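Local coordinates for protein alpha-rhamnosidase (Dictyoglomus thermophilum, PDB 6I60) that probably hydrolyses terminal non-reducing alpha-L-rhamnose residues in alpha-L-rhamnosides and can be applied to the selective derhamnosylation of natural flavonoids, at residues 623-632 and 720-730; 738-749 and 767-776. All coordinates share one frame; numbering follows the deposited sequence.

How the contacts relate
Contact 1 and contact 2 both lie in the six-hairpin glycosidase domain, with centres about 13 Å apart. They follow one another along the chain, and helix 722-729 of contact 1 leads on to helix 738-750 of contact 2. The two also touch. Tyr-774 OH lies 3.4 Å from Leu-728 O, and Gln-721 NE2 lies 3.5 Å from Asp-748 OD2, both weak polar contacts at most. Thr-725 O packs on Val-770 CG2, 3.4 Å away. Helix 722-729 therefore takes part in one contact and borders the other. A triethylene glycol, probably from the crystallisation liquor, lies about 5 Å from the side chain of Tyr-776 in contact 2.

Contact 1: 623-632 and 720-730; sequences DNSGELTSTF and SQTLNTLPLYL
With chi1 at 166°, Phe-632 holds CG opposite its backbone N, and the ring swings from helix 626-648 onto Leu-726 of helix 722-729. Leu-726 lies over one face. Its CG is 3.8 Å from the centroid of the Phe-632 ring and 11° off the ring normal, a CH-pi contact. Leu-726 CD2 sits 3.5 Å from Phe-632 CG, and the two side chains cross at about a right angle. Tyr-729 CD2 lies at the ring edge. Leu-730 comes in obliquely, its CD1 3.5 Å from Phe-632 CE2. Outside the two segments, Tyr-766 meets Phe-632 edge-to-face.

The short axes run 14° from parallel and approach to 10.1 Å. This fits the (alpha/alpha)6 barrel of the glycosidase domain, in which helices of one layer run the same way. Helix 722-729 is kinked at Pro-727, whose N has no hydrogen to give to the turn before. Between the two ends of the contact, Leu-628 CD1 meets Leu-723 CD2 at 3.7 Å, and Leu-723 CD2 also touches Ser-625 CB. Phe-668 of helix 651-672 packs against both Leu-628 and Pro-727.

In the loops leading into the two helices the contact turns polar. Ser-720 OG donates to Asp-623 OD2; the modelled bond is very short, so its length is doubtful. The same Ser-720 OG accepts from Leu-723 N at 3.1 Å, a capping bond for helix 722-729. Ser-625 OG donates to Asp-623 OD1 at 3.0 Å, from above the carboxylate plane. As modelled, each carboxylate oxygen of Asp-623 thus meets one hydroxyl. Ser-625 O in turn accepts from both Thr-629 N and Thr-629 OG1.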
loop_
_atom_site.group_PDB
_atom_site.type_symbol
_atom_site.label_atom_id
_atom_site.label_comp_id
_atom_site.label_asym_id
_atom_site.label_seq_id
_atom_site.Cartn_x
_atom_site.Cartn_y
_atom_site.Cartn_z
ATOM N N ASP A 623 -0.515 -25.609 -18.057
ATOM C CA ASP A 623 -1.501 -25.673 -19.125
ATOM C C ASP A 623 -1.070 -24.932 -20.384
ATOM O O ASP A 623 -1.863 -24.831 -21.325
ATOM C CB ASP A 623 -2.839 -25.116 -18.633
ATOM C CG ASP A 623 -2.670 -23.874 -17.778
ATOM O OD1 ASP A 623 -1.518 -23.426 -17.597
ATOM O OD2 ASP A 623 -3.689 -23.345 -17.287
ATOM N N ASN A 624 0.162 -24.420 -20.423
ATOM C CA ASN A 624 0.653 -23.618 -21.544
ATOM C C ASN A 624 -0.298 -22.460 -21.838
ATOM O O ASN A 624 -0.687 -22.210 -22.982
ATOM C CB ASN A 624 0.873 -24.482 -22.787
ATOM C CG ASN A 624 2.170 -25.260 -22.728
ATOM O OD1 ASN A 624 2.815 -25.331 -21.681
ATOM N ND2 ASN A 624 2.560 -25.848 -23.853
ATOM N N SER A 625 -0.679 -21.752 -20.776
ATOM C CA SER A 625 -1.659 -20.678 -20.847
ATOM C C SER A 625 -1.023 -19.296 -20.877
ATOM O O SER A 625 -1.746 -18.296 -20.847
ATOM C CB SER A 625 -2.628 -20.775 -19.665
ATOM O OG SER A 625 -1.947 -20.623 -18.429
ATOM N N GLY A 626 0.308 -19.215 -20.938
ATOM C CA GLY A 626 0.964 -17.918 -20.886
ATOM C C GLY A 626 0.529 -16.986 -22.001
ATOM O O GLY A 626 0.313 -15.793 -21.774
ATOM N N GLU A 627 0.392 -17.515 -23.220
ATOM C CA GLU A 627 -0.039 -16.682 -24.338
ATOM C C GLU A 627 -1.510 -16.296 -24.221
ATOM O O GLU A 627 -1.921 -15.258 -24.750
ATOM C CB GLU A 627 0.231 -17.397 -25.665
ATOM C CG GLU A 627 -0.735 -18.530 -25.989
ATOM C CD GLU A 627 -0.537 -19.743 -25.096
ATOM O OE1 GLU A 627 0.628 -20.059 -24.769
ATOM O OE2 GLU A 627 -1.547 -20.379 -24.720
ATOM N N LEU A 628 -2.314 -17.112 -23.535
ATOM C CA LEU A 628 -3.706 -16.757 -23.283
ATOM C C LEU A 628 -3.802 -15.703 -22.188
ATOM O O LEU A 628 -4.546 -14.725 -22.314
ATOM C CB LEU A 628 -4.504 -18.005 -22.899
ATOM C CG LEU A 628 -6.033 -17.921 -22.891
ATOM C CD1 LEU A 628 -6.638 -19.161 -23.524
ATOM C CD2 LEU A 628 -6.567 -17.730 -21.480
ATOM N N THR A 629 -3.050 -15.894 -21.101
ATOM C CA THR A 629 -2.979 -14.883 -20.050
ATOM C C THR A 629 -2.445 -13.558 -20.583
ATOM O O THR A 629 -2.921 -12.493 -20.177
ATOM C CB THR A 629 -2.098 -15.378 -18.899
ATOM O OG1 THR A 629 -2.377 -16.768 -18.644
ATOM C CG2 THR A 629 -2.360 -14.588 -17.635
ATOM N N SER A 630 -1.487 -13.600 -21.517
ATOM C CA SER A 630 -0.912 -12.364 -22.041
ATOM C C SER A 630 -1.914 -11.625 -22.914
ATOM O O SER A 630 -2.062 -10.401 -22.810
ATOM C CB SER A 630 0.359 -12.672 -22.824
ATOM O OG SER A 630 1.493 -12.631 -21.983
ATOM N N THR A 631 -2.601 -12.351 -23.797
ATOM C CA THR A 631 -3.642 -11.737 -24.612
ATOM C C THR A 631 -4.830 -11.314 -23.762
ATOM O O THR A 631 -5.516 -10.342 -24.096
ATOM C CB THR A 631 -4.077 -12.701 -25.715
ATOM O OG1 THR A 631 -2.916 -13.295 -26.312
ATOM C CG2 THR A 631 -4.863 -11.972 -26.785
ATOM N N PHE A 632 -5.083 -12.027 -22.660
ATOM C CA PHE A 632 -6.127 -11.618 -21.726
ATOM C C PHE A 632 -5.865 -10.215 -21.195
ATOM O O PHE A 632 -6.788 -9.398 -21.089
ATOM C CB PHE A 632 -6.216 -12.630 -20.580
ATOM C CG PHE A 632 -7.017 -12.155 -19.396
ATOM C CD1 PHE A 632 -6.393 -11.550 -18.314
ATOM C CD2 PHE A 632 -8.390 -12.340 -19.350
ATOM C CE1 PHE A 632 -7.127 -11.122 -17.222
ATOM C CE2 PHE A 632 -9.126 -11.918 -18.256
ATOM C CZ PHE A 632 -8.494 -11.308 -17.192
ATOM N N SER A 720 -7.651 -26.300 -18.620
ATOM C CA SER A 720 -7.446 -26.057 -17.203
ATOM C C SER A 720 -8.483 -25.062 -16.691
ATOM O O SER A 720 -9.298 -24.528 -17.448
ATOM C CB SER A 720 -6.028 -25.547 -16.948
ATOM O OG SER A 720 -5.871 -24.231 -17.449
ATOM N N GLN A 721 -8.447 -24.821 -15.379
ATOM C CA GLN A 721 -9.277 -23.769 -14.805
ATOM C C GLN A 721 -8.808 -22.394 -15.262
ATOM O O GLN A 721 -9.628 -21.527 -15.587
ATOM C CB GLN A 721 -9.261 -23.858 -13.280
ATOM C CG GLN A 721 -10.119 -24.970 -12.709
ATOM C CD GLN A 721 -9.842 -25.217 -11.240
ATOM O OE1 GLN A 721 -9.274 -24.368 -10.552
ATOM N NE2 GLN A 721 -10.242 -26.386 -10.749
ATOM N N THR A 722 -7.489 -22.180 -15.294
ATOM C CA THR A 722 -6.949 -20.901 -15.743
ATOM C C THR A 722 -7.385 -20.590 -17.169
ATOM O O THR A 722 -7.682 -19.435 -17.499
ATOM C CB THR A 722 -5.421 -20.916 -15.633
ATOM O OG1 THR A 722 -5.040 -21.146 -14.269
ATOM C CG2 THR A 722 -4.823 -19.598 -16.105
ATOM N N LEU A 723 -7.457 -21.614 -18.022
ATOM C CA LEU A 723 -7.808 -21.412 -19.422
ATOM C C LEU A 723 -9.262 -21.007 -19.623
ATOM O O LEU A 723 -9.612 -20.566 -20.721
ATOM C CB LEU A 723 -7.515 -22.682 -20.223
ATOM C CG LEU A 723 -6.044 -22.984 -20.524
ATOM C CD1 LEU A 723 -5.863 -24.434 -20.951
ATOM C CD2 LEU A 723 -5.503 -22.040 -21.587
ATOM N N ASN A 724 -10.110 -21.132 -18.607
ATOM C CA ASN A 724 -11.535 -20.880 -18.773
ATOM C C ASN A 724 -12.065 -19.705 -17.962
ATOM O O ASN A 724 -12.992 -19.036 -18.422
ATOM C CB ASN A 724 -12.343 -22.137 -18.412
ATOM C CG ASN A 724 -12.555 -23.055 -19.601
ATOM O OD1 ASN A 724 -12.328 -22.670 -20.746
ATOM N ND2 ASN A 724 -12.992 -24.279 -19.332
ATOM N N THR A 725 -11.516 -19.438 -16.772
ATOM C CA THR A 725 -12.006 -18.308 -15.984
ATOM C C THR A 725 -11.627 -16.974 -16.613
ATOM O O THR A 725 -12.353 -15.987 -16.450
ATOM C CB THR A 725 -11.471 -18.371 -14.550
ATOM O OG1 THR A 725 -10.075 -18.047 -14.540
ATOM C CG2 THR A 725 -11.666 -19.751 -13.963
ATOM N N LEU A 726 -10.502 -16.926 -17.334
ATOM C CA LEU A 726 -10.039 -15.649 -17.877
ATOM C C LEU A 726 -10.946 -15.132 -18.989
ATOM O O LEU A 726 -11.402 -13.979 -18.895
ATOM C CB LEU A 726 -8.577 -15.772 -18.323
ATOM C CG LEU A 726 -7.533 -15.375 -17.277
ATOM C CD1 LEU A 726 -7.496 -16.384 -16.143
ATOM C CD2 LEU A 726 -6.158 -15.236 -17.911
ATOM N N PRO A 727 -11.257 -15.895 -20.047
ATOM C CA PRO A 727 -12.208 -15.377 -21.044
ATOM C C PRO A 727 -13.618 -15.218 -20.503
ATOM O O PRO A 727 -14.383 -14.411 -21.047
ATOM C CB PRO A 727 -12.152 -16.423 -22.167
ATOM C CG PRO A 727 -11.722 -17.668 -21.494
ATOM C CD PRO A 727 -10.771 -17.240 -20.415
ATOM N N LEU A 728 -13.987 -15.954 -19.451
ATOM C CA LEU A 728 -15.295 -15.788 -18.830
ATOM C C LEU A 728 -15.366 -14.559 -17.933
ATOM O O LEU A 728 -16.467 -14.060 -17.674
ATOM C CB LEU A 728 -15.658 -17.034 -18.019
ATOM C CG LEU A 728 -16.338 -18.172 -18.780
ATOM C CD1 LEU A 728 -16.312 -19.451 -17.957
ATOM C CD2 LEU A 728 -17.763 -17.795 -19.153
ATOM N N TYR A 729 -14.224 -14.063 -17.453
ATOM C CA TYR A 729 -14.222 -12.860 -16.627
ATOM C C TYR A 729 -14.510 -11.624 -17.469
ATOM O O TYR A 729 -15.474 -10.892 -17.216
ATOM C CB TYR A 729 -12.881 -12.724 -15.902
ATOM C CG TYR A 729 -12.826 -11.554 -14.945
ATOM C CD1 TYR A 729 -13.369 -11.649 -13.670
ATOM C CD2 TYR A 729 -12.236 -10.352 -15.319
ATOM C CE1 TYR A 729 -13.326 -10.582 -12.793
ATOM C CE2 TYR A 729 -12.188 -9.277 -14.448
ATOM C CZ TYR A 729 -12.735 -9.399 -13.186
ATOM O OH TYR A 729 -12.692 -8.336 -12.312
ATOM N N LEU A 730 -13.679 -11.375 -18.481
ATOM C CA LEU A 730 -13.882 -10.261 -19.398
ATOM C C LEU A 730 -14.963 -10.539 -20.435
ATOM O O LEU A 730 -15.204 -9.687 -21.297
ATOM C CB LEU A 730 -12.564 -9.913 -20.097
ATOM C CG LEU A 730 -11.436 -9.433 -19.177
ATOM C CD1 LEU A 730 -10.193 -9.073 -19.976
ATOM C CD2 LEU A 730 -11.888 -8.254 -18.322
#

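Contact 2: 738-749 and 767-776; sequences VQDVLKTLLEDI and IFDVLTSYGY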
loop_
_atom_site.group_PDB
_atom_site.type_symbol
_atom_site.label_atom_id
_atom_site.label_comp_id
_atom_site.label_asym_id
_atom_site.label_seq_id
_atom_site.Cartn_x
_atom_site.Cartn_y
_atom_site.Cartn_z
ATOM N N VAL A 738 -21.148 -19.868 -23.919
ATOM C CA VAL A 738 -20.886 -19.575 -22.512
ATOM C C VAL A 738 -21.350 -20.723 -21.625
ATOM O O VAL A 738 -20.658 -21.107 -20.675
ATOM C CB VAL A 738 -21.548 -18.244 -22.109
ATOM C CG1 VAL A 738 -21.266 -17.929 -20.648
ATOM C CG2 VAL A 738 -21.052 -17.119 -22.997
ATOM N N GLN A 739 -22.520 -21.295 -21.921
ATOM C CA GLN A 739 -23.045 -22.369 -21.083
ATOM C C GLN A 739 -22.162 -23.609 -21.135
ATOM O O GLN A 739 -22.069 -24.346 -20.147
ATOM C CB GLN A 739 -24.473 -22.718 -21.507
ATOM C CG GLN A 739 -25.545 -21.880 -20.832
ATOM C CD GLN A 739 -25.225 -21.586 -19.381
ATOM O OE1 GLN A 739 -24.905 -20.453 -19.021
ATOM N NE2 GLN A 739 -25.309 -22.609 -18.538
ATOM N N ASP A 740 -21.503 -23.853 -22.268
ATOM C CA ASP A 740 -20.660 -25.036 -22.390
ATOM C C ASP A 740 -19.268 -24.793 -21.820
ATOM O O ASP A 740 -18.683 -25.690 -21.201
ATOM C CB ASP A 740 -20.580 -25.467 -23.853
ATOM C CG ASP A 740 -21.945 -25.532 -24.513
ATOM O OD1 ASP A 740 -22.520 -26.640 -24.583
ATOM O OD2 ASP A 740 -22.446 -24.474 -24.956
ATOM N N VAL A 741 -18.724 -23.591 -22.013
ATOM C CA VAL A 741 -17.413 -23.273 -21.456
ATOM C C VAL A 741 -17.484 -23.193 -19.936
ATOM O O VAL A 741 -16.598 -23.693 -19.231
ATOM C CB VAL A 741 -16.880 -21.967 -22.072
ATOM C CG1 VAL A 741 -15.664 -21.466 -21.307
ATOM C CG2 VAL A 741 -16.544 -22.178 -23.541
ATOM N N LEU A 742 -18.540 -22.570 -19.406
ATOM C CA LEU A 742 -18.695 -22.483 -17.958
ATOM C C LEU A 742 -18.848 -23.861 -17.330
ATOM O O LEU A 742 -18.365 -24.090 -16.213
ATOM C CB LEU A 742 -19.895 -21.598 -17.616
ATOM C CG LEU A 742 -20.459 -21.667 -16.198
ATOM C CD1 LEU A 742 -19.703 -20.720 -15.279
ATOM C CD2 LEU A 742 -21.946 -21.350 -16.200
ATOM N N LYS A 743 -19.503 -24.793 -18.030
ATOM C CA LYS A 743 -19.667 -26.141 -17.494
ATOM C C LYS A 743 -18.332 -26.871 -17.416
ATOM O O LYS A 743 -18.080 -27.613 -16.459
ATOM C CB LYS A 743 -20.663 -26.931 -18.342
ATOM C CG LYS A 743 -21.143 -28.226 -17.691
ATOM C CD LYS A 743 -21.462 -28.022 -16.214
ATOM C CE LYS A 743 -21.937 -29.310 -15.556
ATOM N NZ LYS A 743 -21.784 -29.271 -14.071
ATOM N N THR A 744 -17.467 -26.680 -18.417
ATOM C CA THR A 744 -16.135 -27.273 -18.362
ATOM C C THR A 744 -15.368 -26.774 -17.145
ATOM O O THR A 744 -14.612 -27.528 -16.522
ATOM C CB THR A 744 -15.366 -26.961 -19.648
ATOM O OG1 THR A 744 -16.208 -27.204 -20.781
ATOM C CG2 THR A 744 -14.121 -27.831 -19.756
ATOM N N LEU A 745 -15.561 -25.504 -16.784
ATOM C CA LEU A 745 -14.912 -24.967 -15.594
ATOM C C LEU A 745 -15.476 -25.598 -14.326
ATOM O O LEU A 745 -14.718 -25.966 -13.419
ATOM C CB LEU A 745 -15.069 -23.447 -15.560
ATOM C CG LEU A 745 -14.639 -22.748 -14.271
ATOM C CD1 LEU A 745 -13.162 -22.988 -14.008
ATOM C CD2 LEU A 745 -14.942 -21.265 -14.344
ATOM N N LEU A 746 -16.802 -25.737 -14.248
ATOM C CA LEU A 746 -17.423 -26.317 -13.061
ATOM C C LEU A 746 -17.041 -27.782 -12.891
ATOM O O LEU A 746 -16.761 -28.228 -11.772
ATOM C CB LEU A 746 -18.942 -26.166 -13.139
ATOM C CG LEU A 746 -19.501 -24.749 -12.982
ATOM C CD1 LEU A 746 -20.962 -24.691 -13.410
ATOM C CD2 LEU A 746 -19.333 -24.262 -11.549
ATOM N N GLU A 747 -17.023 -28.544 -13.986
ATOM C CA GLU A 747 -16.664 -29.956 -13.889
ATOM C C GLU A 747 -15.195 -30.138 -13.526
ATOM O O GLU A 747 -14.849 -31.083 -12.809
ATOM C CB GLU A 747 -16.989 -30.671 -15.200
ATOM C CG GLU A 747 -18.470 -30.660 -15.548
ATOM C CD GLU A 747 -18.785 -31.452 -16.799
ATOM O OE1 GLU A 747 -19.810 -32.169 -16.808
ATOM O OE2 GLU A 747 -18.007 -31.360 -17.774
ATOM N N ASP A 748 -14.321 -29.251 -14.005
ATOM C CA ASP A 748 -12.922 -29.319 -13.602
ATOM C C ASP A 748 -12.751 -28.963 -12.131
ATOM O O ASP A 748 -11.823 -29.454 -11.478
ATOM C CB ASP A 748 -12.077 -28.396 -14.476
ATOM C CG ASP A 748 -10.612 -28.780 -14.480
ATOM O OD1 ASP A 748 -10.165 -29.424 -15.452
ATOM O OD2 ASP A 748 -9.908 -28.435 -13.508
ATOM N N ILE A 749 -13.636 -28.123 -11.597
ATOM C CA ILE A 749 -13.561 -27.750 -10.190
ATOM C C ILE A 749 -14.174 -28.835 -9.313
ATOM O O ILE A 749 -13.576 -29.264 -8.319
ATOM C CB ILE A 749 -14.249 -26.392 -9.964
ATOM C CG1 ILE A 749 -13.398 -25.253 -10.526
ATOM C CG2 ILE A 749 -14.530 -26.174 -8.486
ATOM C CD1 ILE A 749 -14.112 -23.915 -10.539
ATOM N N ILE A 767 -11.225 -16.203 -10.431
ATOM C CA ILE A 767 -12.045 -17.411 -10.442
ATOM C C ILE A 767 -13.247 -17.268 -9.513
ATOM O O ILE A 767 -14.352 -17.718 -9.838
ATOM C CB ILE A 767 -11.193 -18.643 -10.085
ATOM C CG1 ILE A 767 -12.056 -19.907 -10.088
ATOM C CG2 ILE A 767 -10.508 -18.458 -8.741
ATOM C CD1 ILE A 767 -11.323 -21.145 -10.551
ATOM N N PHE A 768 -13.064 -16.635 -8.351
ATOM C CA PHE A 768 -14.169 -16.522 -7.405
ATOM C C PHE A 768 -15.261 -15.602 -7.936
ATOM O O PHE A 768 -16.453 -15.869 -7.744
ATOM C CB PHE A 768 -13.658 -16.025 -6.053
ATOM C CG PHE A 768 -12.742 -16.989 -5.366
ATOM C CD1 PHE A 768 -13.252 -18.070 -4.670
ATOM C CD2 PHE A 768 -11.370 -16.821 -5.424
ATOM C CE1 PHE A 768 -12.410 -18.964 -4.039
ATOM C CE2 PHE A 768 -10.523 -17.710 -4.795
ATOM C CZ PHE A 768 -11.043 -18.783 -4.101
ATOM N N ASP A 769 -14.873 -14.514 -8.607
ATOM C CA ASP A 769 -15.861 -13.604 -9.174
ATOM C C ASP A 769 -16.570 -14.216 -10.377
ATOM O O ASP A 769 -17.740 -13.907 -10.626
ATOM C CB ASP A 769 -15.196 -12.284 -9.563
ATOM C CG ASP A 769 -14.816 -11.446 -8.356
ATOM O OD1 ASP A 769 -15.645 -11.322 -7.429
ATOM O OD2 ASP A 769 -13.689 -10.906 -8.335
ATOM N N VAL A 770 -15.887 -15.079 -11.132
ATOM C CA VAL A 770 -16.508 -15.695 -12.301
ATOM C C VAL A 770 -17.643 -16.620 -11.875
ATOM O O VAL A 770 -18.754 -16.553 -12.415
ATOM C CB VAL A 770 -15.455 -16.440 -13.144
ATOM C CG1 VAL A 770 -16.122 -17.492 -14.017
ATOM C CG2 VAL A 770 -14.669 -15.461 -14.003
ATOM N N LEU A 771 -17.385 -17.493 -10.896
ATOM C CA LEU A 771 -18.436 -18.386 -10.417
ATOM C C LEU A 771 -19.567 -17.616 -9.747
ATOM O O LEU A 771 -20.734 -18.008 -9.861
ATOM C CB LEU A 771 -17.858 -19.420 -9.448
ATOM C CG LEU A 771 -16.505 -20.041 -9.801
ATOM C CD1 LEU A 771 -15.902 -20.737 -8.589
ATOM C CD2 LEU A 771 -16.634 -21.004 -10.968
ATOM N N THR A 772 -19.249 -16.521 -9.054
ATOM C CA THR A 772 -20.292 -15.742 -8.398
ATOM C C THR A 772 -21.166 -15.019 -9.415
ATOM O O THR A 772 -22.389 -14.933 -9.242
ATOM C CB THR A 772 -19.666 -14.746 -7.422
ATOM O OG1 THR A 772 -18.777 -15.439 -6.536
ATOM C CG2 THR A 772 -20.746 -14.048 -6.607
ATOM N N SER A 773 -20.560 -14.500 -10.487
ATOM C CA SER A 773 -21.324 -13.756 -11.481
ATOM C C SER A 773 -22.298 -14.653 -12.235
ATOM O O SER A 773 -23.377 -14.197 -12.631
ATOM C CB SER A 773 -20.380 -13.064 -12.464
ATOM O OG SER A 773 -19.546 -12.133 -11.800
ATOM N N TYR A 774 -21.943 -15.920 -12.439
ATOM C CA TYR A 774 -22.775 -16.849 -13.189
ATOM C C TYR A 774 -23.673 -17.687 -12.285
ATOM O O TYR A 774 -24.142 -18.753 -12.701
ATOM C CB TYR A 774 -21.900 -17.744 -14.066
ATOM C CG TYR A 774 -21.293 -17.016 -15.248
ATOM C CD1 TYR A 774 -20.008 -16.494 -15.182
ATOM C CD2 TYR A 774 -22.008 -16.843 -16.425
ATOM C CE1 TYR A 774 -19.450 -15.827 -16.257
ATOM C CE2 TYR A 774 -21.458 -16.176 -17.506
ATOM C CZ TYR A 774 -20.178 -15.672 -17.417
ATOM O OH TYR A 774 -19.624 -15.008 -18.488
ATOM N N GLY A 775 -23.924 -17.227 -11.062
ATOM C CA GLY A 775 -24.876 -17.889 -10.193
ATOM C C GLY A 775 -24.385 -19.155 -9.532
ATOM O O GLY A 775 -25.198 -20.025 -9.202
ATOM N N TYR A 776 -23.080 -19.286 -9.316
ATOM C CA TYR A 776 -22.499 -20.470 -8.687
ATOM C C TYR A 776 -21.635 -20.071 -7.497
ATOM O O TYR A 776 -20.480 -20.483 -7.364
ATOM C CB TYR A 776 -21.696 -21.283 -9.697
ATOM C CG TYR A 776 -22.554 -22.014 -10.705
ATOM C CD1 TYR A 776 -23.228 -23.178 -10.356
ATOM C CD2 TYR A 776 -22.694 -21.537 -12.003
ATOM C CE1 TYR A 776 -24.015 -23.849 -11.273
ATOM C CE2 TYR A 776 -23.479 -22.200 -12.927
ATOM C CZ TYR A 776 -24.138 -23.355 -12.557
ATOM O OH TYR A 776 -24.920 -24.022 -13.471
#
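Leu-746 points its CD1 methyl at the middle of the Tyr-776 ring. Leu-746 CD1 stands over one face of the Tyr-776 ring, 3.6 Å from its centroid and 14° off the normal, a CH-pi contact. The two side chains cross at about a right angle. Leu-742 reaches the same ring obliquely, its CD2 3.7 Å from Tyr-776 CE2. A serine in place of Tyr-776 would probably open a gap beside Leu-746 and Leu-742 and leave their methyls without the ring they pack on.

Leu-742 also serves the second tyrosine. The Leu-742 and Tyr-774 side chains run antiparallel, alongside one another, and Leu-742 CD1 lies 3.9 Å from Tyr-774 CB. Val-738 crosses Tyr-774 at about a right angle, and its CG1 lies 3.6 Å from Tyr-774 CE2. The valine sets CG1 anti to the backbone N (chi1 -179°), which aims this methyl at the ring. Both tyrosines sit where helix 761-773 ends in a Schellman motif. Gly-775, with positive phi, is its C-prime residue, and Tyr-776 N bonds to Leu-771 O.

Farther along, the contact is wholly aliphatic. Ile-749 meets Ile-767 and Leu-771 tip to tip, with Ile-749 CD1 3.9 Å from Ile-767 CD1. Leu-745 crosses Leu-771 obliquely, its CD2 3.8 Å from Leu-771 CD2, and it also touches Val-770 CG1.

The axes of the short segments cross at -122° and come no closer than 11.8 Å, so long side chains span the distance. Helix 722-729 borders the contact through Thr-725, which touches both Leu-745 and Ile-767. Helix 777-784 packs on Ile-749 through Val-779 and Ile-783. Helix 826-835 meets helix 761-773 at Phe-768, Asp-769 and Thr-772, where Asp-769 forms a salt bridge with Arg-832.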